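PDB 6WH7: penaeus monodon metallodensovirus major capsid protein from Penaeus monodon metallodensovirus, which builds the 60-subunit capsid of a shrimp densovirus, the shell that in parvoviruses encloses a single-stranded DNA genome. Local coordinates for residues A[203-208]-A[270-275]; A[209-212]-A[217-220]. All blocks are in the same frame, centred on the assembly; numbering follows the deposited sequence.

Both contacts use strand 207-211, strand F of the jelly roll, but they lie on different faces of its sheet. In contact 1 Phe205, in the loop two residues before the strand, meets Tyr272 of strand H on the face turned away from the second sheet; in contact 2, which is nested within the loop closed by contact 1, strand F packs across the sandwich on strand G. Their centres are about 11 Å apart. They touch where His271 CE1 comes within 3.7 Å of Phe220 CB, because His271 points inward while its neighbour Tyr272 points outward. No active site or ligand is involved; the outer edge of strand F meets a neighbouring subunit.

Contact 1: residues A[203-208]-A[270-275]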
loop_
_atom_site.group_PDB
_atom_site.type_symbol
_atom_site.label_atom_id
_atom_site.label_comp_id
_atom_site.label_asym_id
_atom_site.label_seq_id
_atom_site.Cartn_x
_atom_site.Cartn_y
_atom_site.Cartn_z
ATOM N N THR A 203 74.226 45.531 44.412
ATOM C CA THR A 203 74.924 44.726 43.421
ATOM C C THR A 203 75.113 43.284 43.867
ATOM O O THR A 203 75.134 42.382 43.028
ATOM C CB THR A 203 76.276 45.352 43.099
ATOM O OG1 THR A 203 77.061 45.428 44.290
ATOM C CG2 THR A 203 76.082 46.747 42.548
ATOM N N ILE A 204 75.292 43.050 45.163
ATOM C CA ILE A 204 75.475 41.690 45.649
ATOM C C ILE A 204 74.143 40.989 45.887
ATOM O O ILE A 204 74.022 39.782 45.661
ATOM C CB ILE A 204 76.352 41.705 46.906
ATOM C CG1 ILE A 204 75.719 42.560 47.996
ATOM C CG2 ILE A 204 77.705 42.236 46.552
ATOM C CD1 ILE A 204 76.413 42.451 49.319
ATOM N N PHE A 205 73.131 41.716 46.340
ATOM C CA PHE A 205 71.900 41.085 46.795
ATOM C C PHE A 205 71.096 40.542 45.624
ATOM O O PHE A 205 71.021 41.156 44.560
ATOM C CB PHE A 205 71.079 42.079 47.604
ATOM C CG PHE A 205 71.720 42.460 48.900
ATOM C CD1 PHE A 205 72.531 41.573 49.561
ATOM C CD2 PHE A 205 71.574 43.726 49.419
ATOM C CE1 PHE A 205 73.136 41.922 50.738
ATOM C CE2 PHE A 205 72.185 44.082 50.589
ATOM C CZ PHE A 205 72.964 43.179 51.251
ATOM N N ASN A 206 70.521 39.360 45.824
ATOM C CA ASN A 206 69.755 38.672 44.799
ATOM C C ASN A 206 68.586 39.499 44.292
ATOM O O ASN A 206 68.596 39.964 43.152
ATOM C CB ASN A 206 69.234 37.343 45.333
ATOM C CG ASN A 206 68.530 36.540 44.280
ATOM O OD1 ASN A 206 68.901 36.564 43.114
ATOM N ND2 ASN A 206 67.470 35.864 44.673
ATOM N N LYS A 207 67.571 39.674 45.128
ATOM C CA LYS A 207 66.367 40.388 44.737
ATOM C C LYS A 207 66.523 41.848 45.114
ATOM O O LYS A 207 66.674 42.176 46.293
ATOM C CB LYS A 207 65.133 39.794 45.408
ATOM C CG LYS A 207 64.827 38.386 44.977
ATOM C CD LYS A 207 63.562 37.875 45.625
ATOM C CE LYS A 207 62.349 38.570 45.049
ATOM N NZ LYS A 207 62.158 38.223 43.617
ATOM N N ASN A 208 66.502 42.719 44.117
ATOM C CA ASN A 208 66.613 44.153 44.324
ATOM C C ASN A 208 65.467 44.800 43.571
ATOM O O ASN A 208 65.430 44.743 42.343
ATOM C CB ASN A 208 67.947 44.681 43.817
ATOM C CG ASN A 208 69.109 44.106 44.556
ATOM O OD1 ASN A 208 69.413 44.513 45.668
ATOM N ND2 ASN A 208 69.775 43.148 43.942
ATOM N N GLY A 270 67.524 38.704 54.569
ATOM C CA GLY A 270 67.776 40.069 54.983
ATOM C C GLY A 270 67.098 41.034 54.051
ATOM O O GLY A 270 67.234 40.931 52.829
ATOM N N HIS A 271 66.339 41.960 54.612
ATOM C CA HIS A 271 65.755 43.029 53.825
ATOM C C HIS A 271 66.511 44.316 54.089
ATOM O O HIS A 271 66.862 44.623 55.229
ATOM C CB HIS A 271 64.268 43.213 54.097
ATOM C CG HIS A 271 63.426 42.091 53.586
ATOM N ND1 HIS A 271 62.059 42.068 53.723
ATOM C CD2 HIS A 271 63.761 40.938 52.965
ATOM C CE1 HIS A 271 61.583 40.965 53.179
ATOM N NE2 HIS A 271 62.596 40.258 52.719
ATOM N N TYR A 272 66.770 45.047 53.019
ATOM C CA TYR A 272 67.720 46.139 53.017
ATOM C C TYR A 272 67.177 47.251 52.147
ATOM O O TYR A 272 66.613 46.993 51.083
ATOM C CB TYR A 272 69.064 45.667 52.479
ATOM C CG TYR A 272 69.717 44.599 53.309
ATOM C CD1 TYR A 272 70.100 44.838 54.612
ATOM C CD2 TYR A 272 69.864 43.323 52.813
ATOM C CE1 TYR A 272 70.682 43.856 55.363
ATOM C CE2 TYR A 272 70.431 42.339 53.558
ATOM C CZ TYR A 272 70.837 42.607 54.830
ATOM O OH TYR A 272 71.406 41.607 55.568
ATOM N N LEU A 273 67.339 48.481 52.605
ATOM C CA LEU A 273 67.008 49.652 51.816
ATOM C C LEU A 273 68.288 50.381 51.460
ATOM O O LEU A 273 69.203 50.486 52.277
ATOM C CB LEU A 273 66.052 50.576 52.561
ATOM C CG LEU A 273 64.682 49.948 52.762
ATOM C CD1 LEU A 273 63.796 50.840 53.577
ATOM C CD2 LEU A 273 64.053 49.651 51.431
ATOM N N SER A 274 68.348 50.876 50.233
ATOM C CA SER A 274 69.571 51.463 49.719
ATOM C C SER A 274 69.199 52.445 48.627
ATOM O O SER A 274 68.102 52.396 48.072
ATOM C CB SER A 274 70.515 50.382 49.192
ATOM O OG SER A 274 71.713 50.939 48.703
ATOM N N PHE A 275 70.122 53.346 48.333
ATOM C CA PHE A 275 69.892 54.250 47.230
ATOM C C PHE A 275 70.945 54.034 46.158
ATOM O O PHE A 275 72.069 53.631 46.461
ATOM C CB PHE A 275 69.915 55.712 47.680
ATOM C CG PHE A 275 68.816 56.062 48.618
ATOM C CD1 PHE A 275 67.550 56.323 48.150
ATOM C CD2 PHE A 275 69.050 56.141 49.969
ATOM C CE1 PHE A 275 66.544 56.641 49.010
ATOM C CE2 PHE A 275 68.040 56.463 50.830
ATOM C CZ PHE A 275 66.790 56.712 50.350
#
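The C-H-E-F sheet of the viral jelly roll carries this contact on its outer face, where Phe205, at the turn leading from helix 201-204 into strand F, meets Tyr272 of strand H (270-274). Strand E (157-162) lies between strands H and F, so no backbone bond joins the two segments, and the contact consists of a single aromatic pair burying 102 Å² in total, half from each ring. The planes are only 12° apart, yet the centroids lie 4.6 Å from each other and the rings barely overlap: a near-parallel pair slid too far apart to count as a full stack. The CD2-CE2 side of Tyr272 meets the CE2-CZ side of Phe205. Tyr272 CD2 sits over one face of Phe205, 3.3 Å from Phe205 CE2, and Phe205 CZ is 3.5 Å from Tyr272 CE2. Although the planes almost align, the side chains themselves cross at about a right angle. In both residues CG is anti to the carbonyl carbon (chi1 -67° in Phe205 and -63° in Tyr272), which sets each ring beside its own backbone N, where the two can meet. On the opposite face of Phe205, Ile204 CG1 lies 3.7 Å above the ring plane, so Phe205 has Ile204 near the rim of one face and Tyr272 CD2 over the other. Around the pair, Phe205 rests on Ser160 and Asp162 of strand E and on Leu167 of a loop, while Tyr272 touches Met80 of strand 79-83 and meets the ring of Phe346 at a steep angle. Strand H is hydrogen-bonded on one side to strand 79-83 and on the other to strand 157-162, which in turn bonds to strand 207-211.

Contact 2: residues A[209-212]-A[217-220]; sequences RYWK and ALHF
Trp211 and Leu218 mark the closest approach of the two backbones, their CA atoms 8.3 Å apart, while the axes of strands 209-211 and 218-220 stay 11.0 Å apart and run at 139°. This is the spacing of facing sheets: the F-G connection of the jelly roll carries the chain from the C-H-E-F sheet to the B-I-D-G sheet, and side chains fill the gap without a hydrogen bond across it. Leu218 lies over one face of the indole in a CH-pi contact, its CG 3.7 Å from the centroid of the Trp211 five-membered ring and only 5° off the normal; CD1 reaches 3.5 Å from Trp211 CD2. Trp211 CG is anti to the backbone N, which presents that face to Leu218, and NE1 is hydrogen-bonded to the carbonyl oxygen of Asp216 in the connecting loop. Arg209, extended from CG to NE, passes Leu218 with CD 3.8 Å from Leu218 CD2. Beyond it the guanidinium meets Phe220 edge to face, with planes 76° apart: Phe220 CE1 lies over a guanidinium face, and Arg209 NH1 sits at the edge of the phenyl ring, 3.4 Å from Phe220 CE1.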
loop_
_atom_site.group_PDB
_atom_site.type_symbol
_atom_site.label_atom_id
_atom_site.label_comp_id
_atom_site.label_asym_id
_atom_site.label_seq_id
_atom_site.Cartn_x
_atom_site.Cartn_y
_atom_site.Cartn_z
ATOM N N ARG A 209 64.542 45.413 44.289
ATOM C CA ARG A 209 63.461 46.168 43.676
ATOM C C ARG A 209 63.843 47.634 43.665
ATOM O O ARG A 209 64.165 48.195 44.713
ATOM C CB ARG A 209 62.149 45.971 44.428
ATOM C CG ARG A 209 61.583 44.593 44.294
ATOM C CD ARG A 209 60.339 44.424 45.123
ATOM N NE ARG A 209 59.794 43.085 44.966
ATOM C CZ ARG A 209 60.249 42.024 45.615
ATOM N NH1 ARG A 209 61.257 42.150 46.459
ATOM N NH2 ARG A 209 59.705 40.836 45.417
ATOM N N TYR A 210 63.818 48.253 42.492
ATOM C CA TYR A 210 63.989 49.694 42.412
ATOM C C TYR A 210 62.603 50.295 42.528
ATOM O O TYR A 210 61.772 50.137 41.632
ATOM C CB TYR A 210 64.675 50.140 41.126
ATOM C CG TYR A 210 66.074 49.619 40.933
ATOM C CD1 TYR A 210 66.784 49.083 41.980
ATOM C CD2 TYR A 210 66.734 49.812 39.743
ATOM C CE1 TYR A 210 68.068 48.638 41.815
ATOM C CE2 TYR A 210 68.031 49.389 39.567
ATOM C CZ TYR A 210 68.693 48.804 40.608
ATOM O OH TYR A 210 69.986 48.378 40.445
ATOM N N TRP A 211 62.358 50.984 43.625
ATOM C CA TRP A 211 61.018 51.387 43.999
ATOM C C TRP A 211 60.930 52.895 43.887
ATOM O O TRP A 211 61.745 53.617 44.465
ATOM C CB TRP A 211 60.686 50.858 45.391
ATOM C CG TRP A 211 59.331 51.152 45.900
ATOM C CD1 TRP A 211 58.157 50.799 45.329
ATOM C CD2 TRP A 211 59.004 51.648 47.197
ATOM N NE1 TRP A 211 57.107 51.154 46.129
ATOM C CE2 TRP A 211 57.607 51.665 47.294
ATOM C CE3 TRP A 211 59.757 52.117 48.277
ATOM C CZ2 TRP A 211 56.948 52.138 48.418
ATOM C CZ3 TRP A 211 59.101 52.576 49.388
ATOM C CH2 TRP A 211 57.713 52.591 49.454
ATOM N N LYS A 212 59.959 53.360 43.120
ATOM C CA LYS A 212 59.889 54.733 42.667
ATOM C C LYS A 212 58.646 55.381 43.247
ATOM O O LYS A 212 57.726 54.700 43.699
ATOM C CB LYS A 212 59.856 54.790 41.142
ATOM C CG LYS A 212 61.112 54.264 40.488
ATOM C CD LYS A 212 61.050 54.384 38.990
ATOM C CE LYS A 212 62.385 54.035 38.349
ATOM N NZ LYS A 212 62.683 52.575 38.366
ATOM N N ALA A 217 52.675 49.579 46.630
ATOM C CA ALA A 217 53.326 49.276 47.891
ATOM C C ALA A 217 54.104 47.972 47.803
ATOM O O ALA A 217 53.782 47.079 47.018
ATOM C CB ALA A 217 52.296 49.191 49.010
ATOM N N LEU A 218 55.142 47.872 48.621
ATOM C CA LEU A 218 55.981 46.686 48.694
ATOM C C LEU A 218 55.515 45.842 49.872
ATOM O O LEU A 218 55.664 46.248 51.024
ATOM C CB LEU A 218 57.444 47.079 48.851
ATOM C CG LEU A 218 58.074 47.893 47.734
ATOM C CD1 LEU A 218 59.480 48.258 48.119
ATOM C CD2 LEU A 218 58.052 47.125 46.443
ATOM N N HIS A 219 54.962 44.673 49.582
ATOM C CA HIS A 219 54.444 43.770 50.599
ATOM C C HIS A 219 55.432 42.637 50.801
ATOM O O HIS A 219 55.893 42.035 49.828
ATOM C CB HIS A 219 53.092 43.196 50.184
ATOM C CG HIS A 219 52.065 44.230 49.853
ATOM N ND1 HIS A 219 51.427 44.984 50.813
ATOM C CD2 HIS A 219 51.570 44.641 48.662
ATOM C CE1 HIS A 219 50.576 45.808 50.228
ATOM N NE2 HIS A 219 50.647 45.623 48.923
ATOM N N PHE A 220 55.748 42.335 52.054
ATOM C CA PHE A 220 56.633 41.222 52.363
ATOM C C PHE A 220 56.045 40.458 53.529
ATOM O O PHE A 220 55.792 41.044 54.580
ATOM C CB PHE A 220 58.038 41.717 52.679
ATOM C CG PHE A 220 58.625 42.525 51.581
ATOM C CD1 PHE A 220 59.174 41.916 50.480
ATOM C CD2 PHE A 220 58.584 43.895 51.628
ATOM C CE1 PHE A 220 59.681 42.655 49.466
ATOM C CE2 PHE A 220 59.095 44.634 50.616
ATOM C CZ PHE A 220 59.634 44.015 49.529
#